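Long-range contacts in N-acetyl-beta-D glucosaminidase (Rhizomucor miehei CAU432, PDB 4ZM6), which probably hydrolyses beta-linked N-acetylglucosamine through a glycoside hydrolase family 3 domain and acetylates glucosamine from acetyl-CoA in a GCN5-related region: residues Gln612-Met617 / Thr652-Phe657; Leu574-Ala579 / Phe597-Ile602; Cys646-Ser651 / Tyr853-Phe858. All coordinates share one frame; numbering follows the deposited sequence. Where two conformers were deposited one is given.

Contact 1: residues Gln612-Met617 / Thr652-Phe657. With ACO (acetyl coenzyme *a), chain C.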
# COMPACT_ATOMS: atom_id res chain seq x y z
N GLN A 612 18.21 -5.75 10.35
CA GLN A 612 19.62 -5.58 10.08
C GLN A 612 19.78 -4.66 8.89
O GLN A 612 19.23 -4.92 7.83
CB GLN A 612 20.27 -6.93 9.81
CG GLN A 612 20.10 -7.94 10.93
CD GLN A 612 21.05 -9.13 10.82
OE1 GLN A 612 21.49 -9.49 9.73
NE2 GLN A 612 21.37 -9.74 11.96
N LEU A 613 20.52 -3.57 9.09
CA LEU A 613 20.84 -2.64 8.03
C LEU A 613 22.14 -3.13 7.40
O LEU A 613 23.23 -2.83 7.88
CB LEU A 613 20.97 -1.21 8.57
CG LEU A 613 20.81 -0.06 7.56
CD1 LEU A 613 20.74 1.28 8.27
CD2 LEU A 613 21.94 -0.03 6.56
N MET A 614 22.00 -3.91 6.33
CA MET A 614 23.12 -4.64 5.75
C MET A 614 24.11 -3.69 5.10
O MET A 614 25.32 -3.88 5.20
CB MET A 614 22.62 -5.65 4.71
CG MET A 614 21.69 -6.72 5.24
SD MET A 614 20.92 -7.68 3.92
CE MET A 614 22.33 -8.60 3.31
N LEU A 615 23.60 -2.68 4.43
CA LEU A 615 24.45 -1.75 3.70
C LEU A 615 23.70 -0.45 3.44
O LEU A 615 22.48 -0.47 3.23
CB LEU A 615 24.90 -2.38 2.38
CG LEU A 615 25.94 -1.61 1.57
CD1 LEU A 615 27.31 -1.70 2.21
CD2 LEU A 615 25.99 -2.15 0.15
N LEU A 616 24.43 0.66 3.48
CA LEU A 616 23.93 1.96 3.09
C LEU A 616 25.07 2.64 2.37
O LEU A 616 26.16 2.74 2.92
CB LEU A 616 23.53 2.77 4.32
CG LEU A 616 22.43 3.84 4.23
CD1 LEU A 616 22.72 4.98 5.21
CD2 LEU A 616 22.25 4.40 2.82
N MET A 617 24.83 3.10 1.15
CA MET A 617 25.89 3.73 0.35
C MET A 617 25.30 4.68 -0.67
O MET A 617 24.24 4.40 -1.23
CB MET A 617 26.73 2.66 -0.36
CG MET A 617 26.06 2.06 -1.60
SD MET A 617 26.78 0.55 -2.27
CE MET A 617 28.50 1.00 -2.35
N THR A 652 24.43 -10.32 10.18
CA THR A 652 25.04 -11.58 10.58
C THR A 652 25.24 -12.46 9.34
O THR A 652 26.37 -12.59 8.85
CB THR A 652 24.18 -12.29 11.64
OG1 THR A 652 22.82 -12.32 11.21
CG2 THR A 652 24.25 -11.57 12.97
N TYR A 653 24.15 -13.03 8.82
CA TYR A 653 24.21 -13.90 7.64
C TYR A 653 22.96 -13.75 6.77
O TYR A 653 21.85 -13.94 7.26
CB TYR A 653 24.34 -15.37 8.07
CG TYR A 653 24.97 -16.26 7.02
CD1 TYR A 653 24.24 -16.71 5.92
CD2 TYR A 653 26.31 -16.64 7.11
CE1 TYR A 653 24.82 -17.51 4.95
CE2 TYR A 653 26.90 -17.43 6.14
CZ TYR A 653 26.15 -17.87 5.07
OH TYR A 653 26.73 -18.67 4.11
N PRO A 654 23.12 -13.42 5.47
CA PRO A 654 24.34 -13.05 4.74
C PRO A 654 24.82 -11.66 5.13
O PRO A 654 24.18 -10.98 5.93
CB PRO A 654 23.90 -13.07 3.27
CG PRO A 654 22.43 -12.87 3.30
CD PRO A 654 21.95 -13.51 4.58
N ARG A 655 25.94 -11.22 4.56
CA ARG A 655 26.64 -10.06 5.08
C ARG A 655 27.71 -9.50 4.16
O ARG A 655 28.50 -10.24 3.60
CB ARG A 655 27.30 -10.45 6.41
CG ARG A 655 28.36 -9.49 6.91
CD ARG A 655 29.41 -10.19 7.76
NE ARG A 655 28.84 -11.20 8.63
CZ ARG A 655 29.56 -12.01 9.40
NH1 ARG A 655 30.89 -11.91 9.43
NH2 ARG A 655 28.95 -12.92 10.15
N PHE A 656 27.73 -8.17 4.04
CA PHE A 656 28.90 -7.45 3.53
C PHE A 656 29.84 -7.12 4.68
O PHE A 656 31.03 -7.40 4.61
CB PHE A 656 28.49 -6.15 2.86
CG PHE A 656 27.56 -6.32 1.69
CD1 PHE A 656 28.03 -6.77 0.47
CD2 PHE A 656 26.21 -5.99 1.81
CE1 PHE A 656 27.18 -6.91 -0.61
CE2 PHE A 656 25.36 -6.13 0.73
CZ PHE A 656 25.84 -6.58 -0.48
N PHE A 657 29.28 -6.53 5.74
CA PHE A 657 30.03 -6.15 6.94
C PHE A 657 29.23 -6.50 8.20
O PHE A 657 27.99 -6.43 8.18
CB PHE A 657 30.32 -4.65 6.94
CG PHE A 657 30.97 -4.13 5.68
CD1 PHE A 657 32.19 -4.65 5.24
CD2 PHE A 657 30.39 -3.11 4.94
CE1 PHE A 657 32.79 -4.17 4.09
CE2 PHE A 657 30.99 -2.62 3.79
CZ PHE A 657 32.19 -3.15 3.36
N1A ACO C . 23.18 21.19 2.69
C2A ACO C . 24.19 21.22 3.59
N3A ACO C . 24.59 20.13 4.29
C4A ACO C . 23.99 18.92 4.11
C5A ACO C . 22.88 18.82 3.15
C6A ACO C . 22.49 20.05 2.42
N6A ACO C . 21.48 20.03 1.52
N7A ACO C . 22.46 17.55 3.16
C8A ACO C . 23.23 16.88 4.06
N9A ACO C . 24.14 17.70 4.63
C1B ACO C . 25.14 17.28 5.65
C2B ACO C . 24.65 17.53 7.08
O2B ACO C . 25.68 18.16 7.85
C3B ACO C . 24.27 16.17 7.63
O3B ACO C . 24.56 15.99 9.03
P3B ACO C . 26.02 15.77 9.72
O7A ACO C . 26.27 14.28 9.64
O8A ACO C . 26.98 16.65 8.95
O9A ACO C . 25.78 16.24 11.13
C4B ACO C . 24.98 15.17 6.72
O4B ACO C . 25.39 15.88 5.54
C5B ACO C . 24.09 13.99 6.37
O5B ACO C . 24.50 13.49 5.11
P1A ACO C . 23.47 12.92 4.03
O1A ACO C . 23.63 13.76 2.78
O2A ACO C . 22.10 12.71 4.62
O3A ACO C . 24.18 11.49 3.87
P2A ACO C . 24.99 11.12 2.55
O4A ACO C . 24.05 11.24 1.37
O5A ACO C . 26.29 11.88 2.52
O6A ACO C . 25.31 9.57 2.85
CBP ACO C . 26.81 7.95 3.83
CCP ACO C . 25.99 9.20 4.05
CDP ACO C . 25.90 6.79 3.47
CEP ACO C . 27.54 7.61 5.12
CAP ACO C . 27.80 8.25 2.70
OAP ACO C . 28.86 9.05 3.19
C9P ACO C . 28.36 7.02 2.04
O9P ACO C . 27.83 6.59 1.02
N8P ACO C . 29.43 6.44 2.58
C7P ACO C . 30.04 5.28 1.95
C6P ACO C . 31.03 4.56 2.86
C5P ACO C . 30.42 3.83 4.04
O5P ACO C . 31.15 3.69 5.00
N4P ACO C . 29.17 3.34 4.02
C3P ACO C . 28.61 2.57 5.13
C2P ACO C . 28.84 1.06 4.99
S1P ACO C . 28.68 0.18 6.53
C ACO C . 27.07 -0.23 6.62
O ACO C . 26.29 0.16 5.77
CH3 ACO C . 26.64 -1.08 7.77

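Contact 2: residues Leu574-Ala579 / Phe597-Ile602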
# COMPACT_ATOMS: atom_id res chain seq x y z
N LEU A 574 24.65 -12.35 -4.55
CA LEU A 574 24.50 -13.37 -3.53
C LEU A 574 24.09 -12.75 -2.19
O LEU A 574 23.07 -13.14 -1.61
CB LEU A 574 25.80 -14.16 -3.38
CG LEU A 574 25.83 -15.27 -2.32
CD1 LEU A 574 24.88 -16.40 -2.68
CD2 LEU A 574 27.25 -15.78 -2.15
N GLY A 575 24.89 -11.78 -1.72
CA GLY A 575 24.59 -11.04 -0.50
C GLY A 575 23.14 -10.60 -0.50
O GLY A 575 22.41 -10.87 0.45
N LEU A 576 22.72 -9.98 -1.60
CA LEU A 576 21.40 -9.34 -1.67
C LEU A 576 20.23 -10.32 -1.86
O LEU A 576 19.22 -10.20 -1.16
CB LEU A 576 21.37 -8.29 -2.77
CG LEU A 576 22.35 -7.12 -2.57
CD1 LEU A 576 22.29 -6.16 -3.75
CD2 LEU A 576 22.08 -6.39 -1.26
N GLN A 577 20.37 -11.27 -2.77
CA GLN A 577 19.26 -12.19 -3.05
C GLN A 577 18.96 -13.16 -1.90
O GLN A 577 17.82 -13.57 -1.74
CB GLN A 577 19.50 -12.94 -4.37
CG GLN A 577 19.64 -12.05 -5.60
CD GLN A 577 18.66 -10.89 -5.64
OE1 GLN A 577 19.06 -9.72 -5.73
NE2 GLN A 577 17.37 -11.20 -5.56
N ARG A 578 19.97 -13.50 -1.10
CA ARG A 578 19.81 -14.45 0.00
C ARG A 578 19.30 -13.83 1.31
O ARG A 578 18.99 -14.54 2.27
CB ARG A 578 21.14 -15.17 0.29
CG ARG A 578 21.64 -16.06 -0.84
CD ARG A 578 20.79 -17.32 -1.05
NE ARG A 578 20.77 -18.23 0.10
CZ ARG A 578 20.32 -19.48 0.07
NH1 ARG A 578 19.86 -20.02 -1.05
NH2 ARG A 578 20.33 -20.22 1.17
N ALA A 579 19.23 -12.50 1.36
CA ALA A 579 18.76 -11.80 2.55
C ALA A 579 17.34 -12.22 2.89
O ALA A 579 16.49 -12.28 2.00
CB ALA A 579 18.81 -10.29 2.35
N PHE A 597 21.95 3.48 -2.52
CA PHE A 597 21.38 2.16 -2.31
C PHE A 597 21.38 1.82 -0.82
O PHE A 597 22.30 2.19 -0.10
CB PHE A 597 22.19 1.12 -3.10
CG PHE A 597 21.84 -0.30 -2.77
CD1 PHE A 597 20.76 -0.92 -3.37
CD2 PHE A 597 22.60 -1.01 -1.86
CE1 PHE A 597 20.44 -2.23 -3.07
CE2 PHE A 597 22.28 -2.32 -1.55
CZ PHE A 597 21.20 -2.93 -2.15
N VAL A 598 20.35 1.10 -0.38
CA VAL A 598 20.31 0.55 0.96
C VAL A 598 19.85 -0.91 0.93
O VAL A 598 18.92 -1.26 0.19
CB VAL A 598 19.41 1.40 1.89
CG1 VAL A 598 17.95 1.32 1.48
CG2 VAL A 598 19.57 0.98 3.35
N ALA A 599 20.51 -1.76 1.72
CA ALA A 599 20.15 -3.17 1.86
C ALA A 599 19.70 -3.44 3.28
O ALA A 599 20.14 -2.76 4.21
CB ALA A 599 21.33 -4.05 1.51
N THR A 600 18.89 -4.48 3.45
CA THR A 600 18.05 -4.63 4.63
C THR A 600 17.47 -6.04 4.73
O THR A 600 17.00 -6.60 3.74
CB THR A 600 16.90 -3.59 4.59
OG1 THR A 600 17.28 -2.43 5.34
CG2 THR A 600 15.59 -4.12 5.16
N GLN A 601 17.50 -6.61 5.93
CA GLN A 601 16.89 -7.91 6.20
C GLN A 601 16.34 -7.96 7.62
O GLN A 601 16.74 -7.15 8.47
CB GLN A 601 17.88 -9.06 5.93
CG GLN A 601 18.94 -9.35 6.99
CD GLN A 601 19.58 -10.73 6.81
OE1 GLN A 601 19.26 -11.47 5.88
NE2 GLN A 601 20.49 -11.08 7.72
N ILE A 602 15.42 -8.89 7.86
CA ILE A 602 14.84 -9.08 9.19
C ILE A 602 15.01 -10.54 9.60
O ILE A 602 14.64 -11.44 8.85
CB ILE A 602 13.35 -8.68 9.24
CG1 ILE A 602 13.21 -7.16 9.13
CG2 ILE A 602 12.70 -9.15 10.53
CD1 ILE A 602 11.79 -6.69 8.89

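Contact 3: residues Cys646-Ser651 / Tyr853-Phe858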
# COMPACT_ATOMS: atom_id res chain seq x y z
N CYS A 646 14.67 -4.17 17.65
CA CYS A 646 16.11 -4.26 17.87
C CYS A 646 16.75 -4.23 16.50
O CYS A 646 16.52 -5.12 15.69
CB CYS A 646 16.48 -5.55 18.60
SG CYS A 646 15.69 -5.75 20.22
N ILE A 647 17.53 -3.19 16.23
CA ILE A 647 18.10 -2.97 14.90
C ILE A 647 19.62 -2.98 15.00
O ILE A 647 20.17 -2.54 16.00
CB ILE A 647 17.60 -1.65 14.27
CG1 ILE A 647 16.16 -1.34 14.71
CG2 ILE A 647 17.62 -1.74 12.75
CD1 ILE A 647 15.65 0.00 14.20
N LYS A 648 20.28 -3.47 13.95
CA LYS A 648 21.73 -3.67 13.93
C LYS A 648 22.38 -2.98 12.74
O LYS A 648 21.80 -2.97 11.66
CB LYS A 648 22.02 -5.18 13.86
CG LYS A 648 23.50 -5.56 13.83
CD LYS A 648 23.69 -7.02 13.44
CE LYS A 648 24.92 -7.63 14.11
NZ LYS A 648 26.16 -6.89 13.78
N LEU A 649 23.57 -2.43 12.92
CA LEU A 649 24.37 -1.94 11.80
C LEU A 649 25.18 -3.11 11.26
O LEU A 649 25.93 -3.75 12.00
CB LEU A 649 25.32 -0.81 12.22
CG LEU A 649 24.78 0.61 12.34
CD1 LEU A 649 25.94 1.57 12.62
CD2 LEU A 649 24.03 1.05 11.10
N GLY A 650 25.05 -3.35 9.95
CA GLY A 650 25.64 -4.52 9.32
C GLY A 650 24.70 -5.69 9.50
O GLY A 650 23.56 -5.52 9.93
N SER A 651 25.17 -6.89 9.16
CA SER A 651 24.34 -8.08 9.29
C SER A 651 25.15 -9.27 9.80
O SER A 651 26.37 -9.23 9.85
CB SER A 651 23.67 -8.41 7.95
OG SER A 651 24.52 -8.14 6.85
N TYR A 853 36.14 -3.59 12.49
CA TYR A 853 34.83 -2.94 12.41
C TYR A 853 34.36 -2.51 13.79
O TYR A 853 34.73 -3.11 14.80
CB TYR A 853 33.78 -3.90 11.83
CG TYR A 853 34.25 -4.70 10.64
CD1 TYR A 853 34.89 -5.92 10.81
CD2 TYR A 853 34.06 -4.25 9.34
CE1 TYR A 853 35.32 -6.66 9.73
CE2 TYR A 853 34.49 -4.99 8.25
CZ TYR A 853 35.13 -6.19 8.46
OH TYR A 853 35.57 -6.95 7.39
N ARG A 854 33.53 -1.47 13.84
CA ARG A 854 32.87 -1.07 15.07
C ARG A 854 31.39 -1.38 14.95
O ARG A 854 30.71 -0.85 14.06
CB ARG A 854 33.06 0.42 15.34
CG ARG A 854 32.40 0.91 16.62
CD ARG A 854 32.55 2.42 16.78
NE ARG A 854 33.95 2.83 16.66
CZ ARG A 854 34.86 2.70 17.62
NH1 ARG A 854 34.54 2.15 18.79
NH2 ARG A 854 36.11 3.10 17.39
N LEU A 855 30.88 -2.23 15.84
CA LEU A 855 29.48 -2.59 15.81
C LEU A 855 28.62 -1.41 16.22
O LEU A 855 29.09 -0.49 16.89
CB LEU A 855 29.20 -3.78 16.73
CG LEU A 855 30.01 -5.06 16.47
CD1 LEU A 855 29.40 -6.22 17.26
CD2 LEU A 855 30.07 -5.39 14.98
N GLY A 856 27.36 -1.45 15.80
CA GLY A 856 26.36 -0.46 16.19
C GLY A 856 25.02 -1.15 16.31
O GLY A 856 24.76 -2.11 15.59
N HIS A 857 24.19 -0.68 17.23
CA HIS A 857 22.86 -1.26 17.44
C HIS A 857 21.90 -0.17 17.87
O HIS A 857 22.30 0.98 18.06
CB HIS A 857 22.92 -2.37 18.49
CG HIS A 857 23.09 -1.86 19.89
ND1 HIS A 857 24.32 -1.58 20.44
CD2 HIS A 857 22.17 -1.58 20.84
CE1 HIS A 857 24.15 -1.15 21.68
NE2 HIS A 857 22.86 -1.14 21.95
N PHE A 858 20.63 -0.53 18.02
CA PHE A 858 19.58 0.43 18.41
C PHE A 858 18.33 -0.30 18.89
O PHE A 858 17.95 -1.34 18.36
CB PHE A 858 19.23 1.36 17.24
CG PHE A 858 18.23 2.43 17.60
CD1 PHE A 858 18.63 3.60 18.24
CD2 PHE A 858 16.88 2.27 17.31
CE1 PHE A 858 17.72 4.58 18.59
CE2 PHE A 858 15.95 3.26 17.65
CZ PHE A 858 16.37 4.41 18.29
OXT PHE A 858 17.67 0.14 19.82

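Contact 1: residues Gln612-Met617 / Thr652-Phe657
The side-chain oxygen OE1 of Q612 accepts two hydrogen bonds, one from N of T652 (3.1 Å) and one from NE2 of Q601 on the adjoining strand 594-605. T652 N stands above the plane of this carbonyl, at a C=O...N angle of 107°. The other half of the amide is used as well: NE2 of Q612 donates, close to its own plane, to OG1 of T652 at 3.1 Å. Glutamine suits this buried place because one flat group supplies both acceptor and donor, and bonds at both ends fix its rotation. O of T652 is gripped side-on by R655, with NE at 2.8 Å and NH2 beside it, while NH1 forms a salt bridge with D834. Farther along, the contact turns apolar. The bend of M614 at chi3 (70°) sets CE near CG of P654 (4.3 Å). L615 faces two rings: its CB lies 3.9 Å from CD2 of F656, its CD2 sits over the rim of one face of that ring, and its CD1 meets CE2 of F657 at 4.1 Å. M614 and L615 together face A599 as a classic beta bulge. Just beyond it, N of L616 donates to the acetyl oxygen O of acetyl-CoA (3.0 Å), a bond that may polarise the thioester. A bulged strand presenting its amide to the acetyl group is a signature of the GNAT fold.

Contact 2: residues Leu574-Ala579 / Phe597-Ile602
F597 opens the contact by meeting L576 tip to tip, where helix 569-577 packs on strand 594-605 of the mixed sheet in the GNAT fold. The phenylalanine holds CG anti to its backbone N (chi1 170°), and its ring comes to the leucine edge-on. CZ of F597 lies 3.7 Å from CD2 of L576 and 3.8 Å from CD1, so both branches of the leucine fork receive the end of the ring. A second aromatic group, Y544, packs edge-to-face with F597. Two residues on, A599 again turns toward the helix. Its CB reaches CD2 of L576 at 3.7 Å, and the small methyl lets the helix sit close to the strand while M614 and L615 of strand 608-618 also press on it. T600 points to the other side of the sheet, against A635 and F639 of helix 627-642; a small beta-branched residue fits an extended strand, and OG1 makes a weak bond back to O of A599. Its own O lies 4.3 Å from CB of A579. Q601 turns back to the first face, with CG between the backbone N and the carbonyl carbon (chi1 79°). Its CB packs on CB of A579 at 3.9 Å, in a spot where alanine allows the chain leaving the helix to come near the strand. The amide divides its work: NE2 is bonded to Q612 and to O of Y653, and OE1 accepts from N of K580 while lying 3.4 Å from CA of A579.

Contact 3: residues Cys646-Ser651 / Tyr853-Phe858
In F858, CG is anti to the backbone N (chi1 -176°), and in I647, CG1 lies beside its own N (chi1 -33°); the two side chains run side by side and point the same way. CD1 of I647 meets the ring obliquely at CD2 of F858, 4.0 Å away, an apolar pairing of a branched residue with a broad ring. Beneath them the backbones join. N of I647 donates almost straight to O of F858 (2.9 Å), one oxygen of the terminal carboxylate, and a weak bond returns from N of F858 to O of I647. This short antiparallel pairing, a single bridge at K648 and H857, has I647 and F858 as its hydrogen-bonded pair and K648 opposite H857 as the non-hydrogen-bonded one, and it brings the last strand of the C-terminal acetyltransferase region to the edge strand 646-649 of the GNAT sheet. N of L649 adds a bond to O of G856 (2.9 Å). Glycine suits that position because L649 lies over the backbone, with CD1 of L649 4.1 Å from CA of G856. F858 also touches R112 and M116 of helix 108-125, and its terminal OXT forms a salt bridge with R171.

Overall arrangement
Contact 2 is fully buried and contact 1 nearly so, with T652 partly exposed; they share one antiparallel pair of neighbouring strands, 594-605 and 608-618, whereas contact 3 is partly buried and works at the edge strand 646-649, on the other side of 608-618. Contact 2 is helix-on-sheet packing without a hydrogen bond between its segments. Contact 1 mixes amide bonding at one end with aromatic packing near acetyl-CoA at the other. Contact 3 relies chiefly on backbone bonds, as suits an outermost strand of the sheet, which can still pair its backbone with another strand. Q601 and Q612 tie contact 2 to contact 1, and backbone bonds from L613 to K648 and G650 tie contact 1 to contact 3.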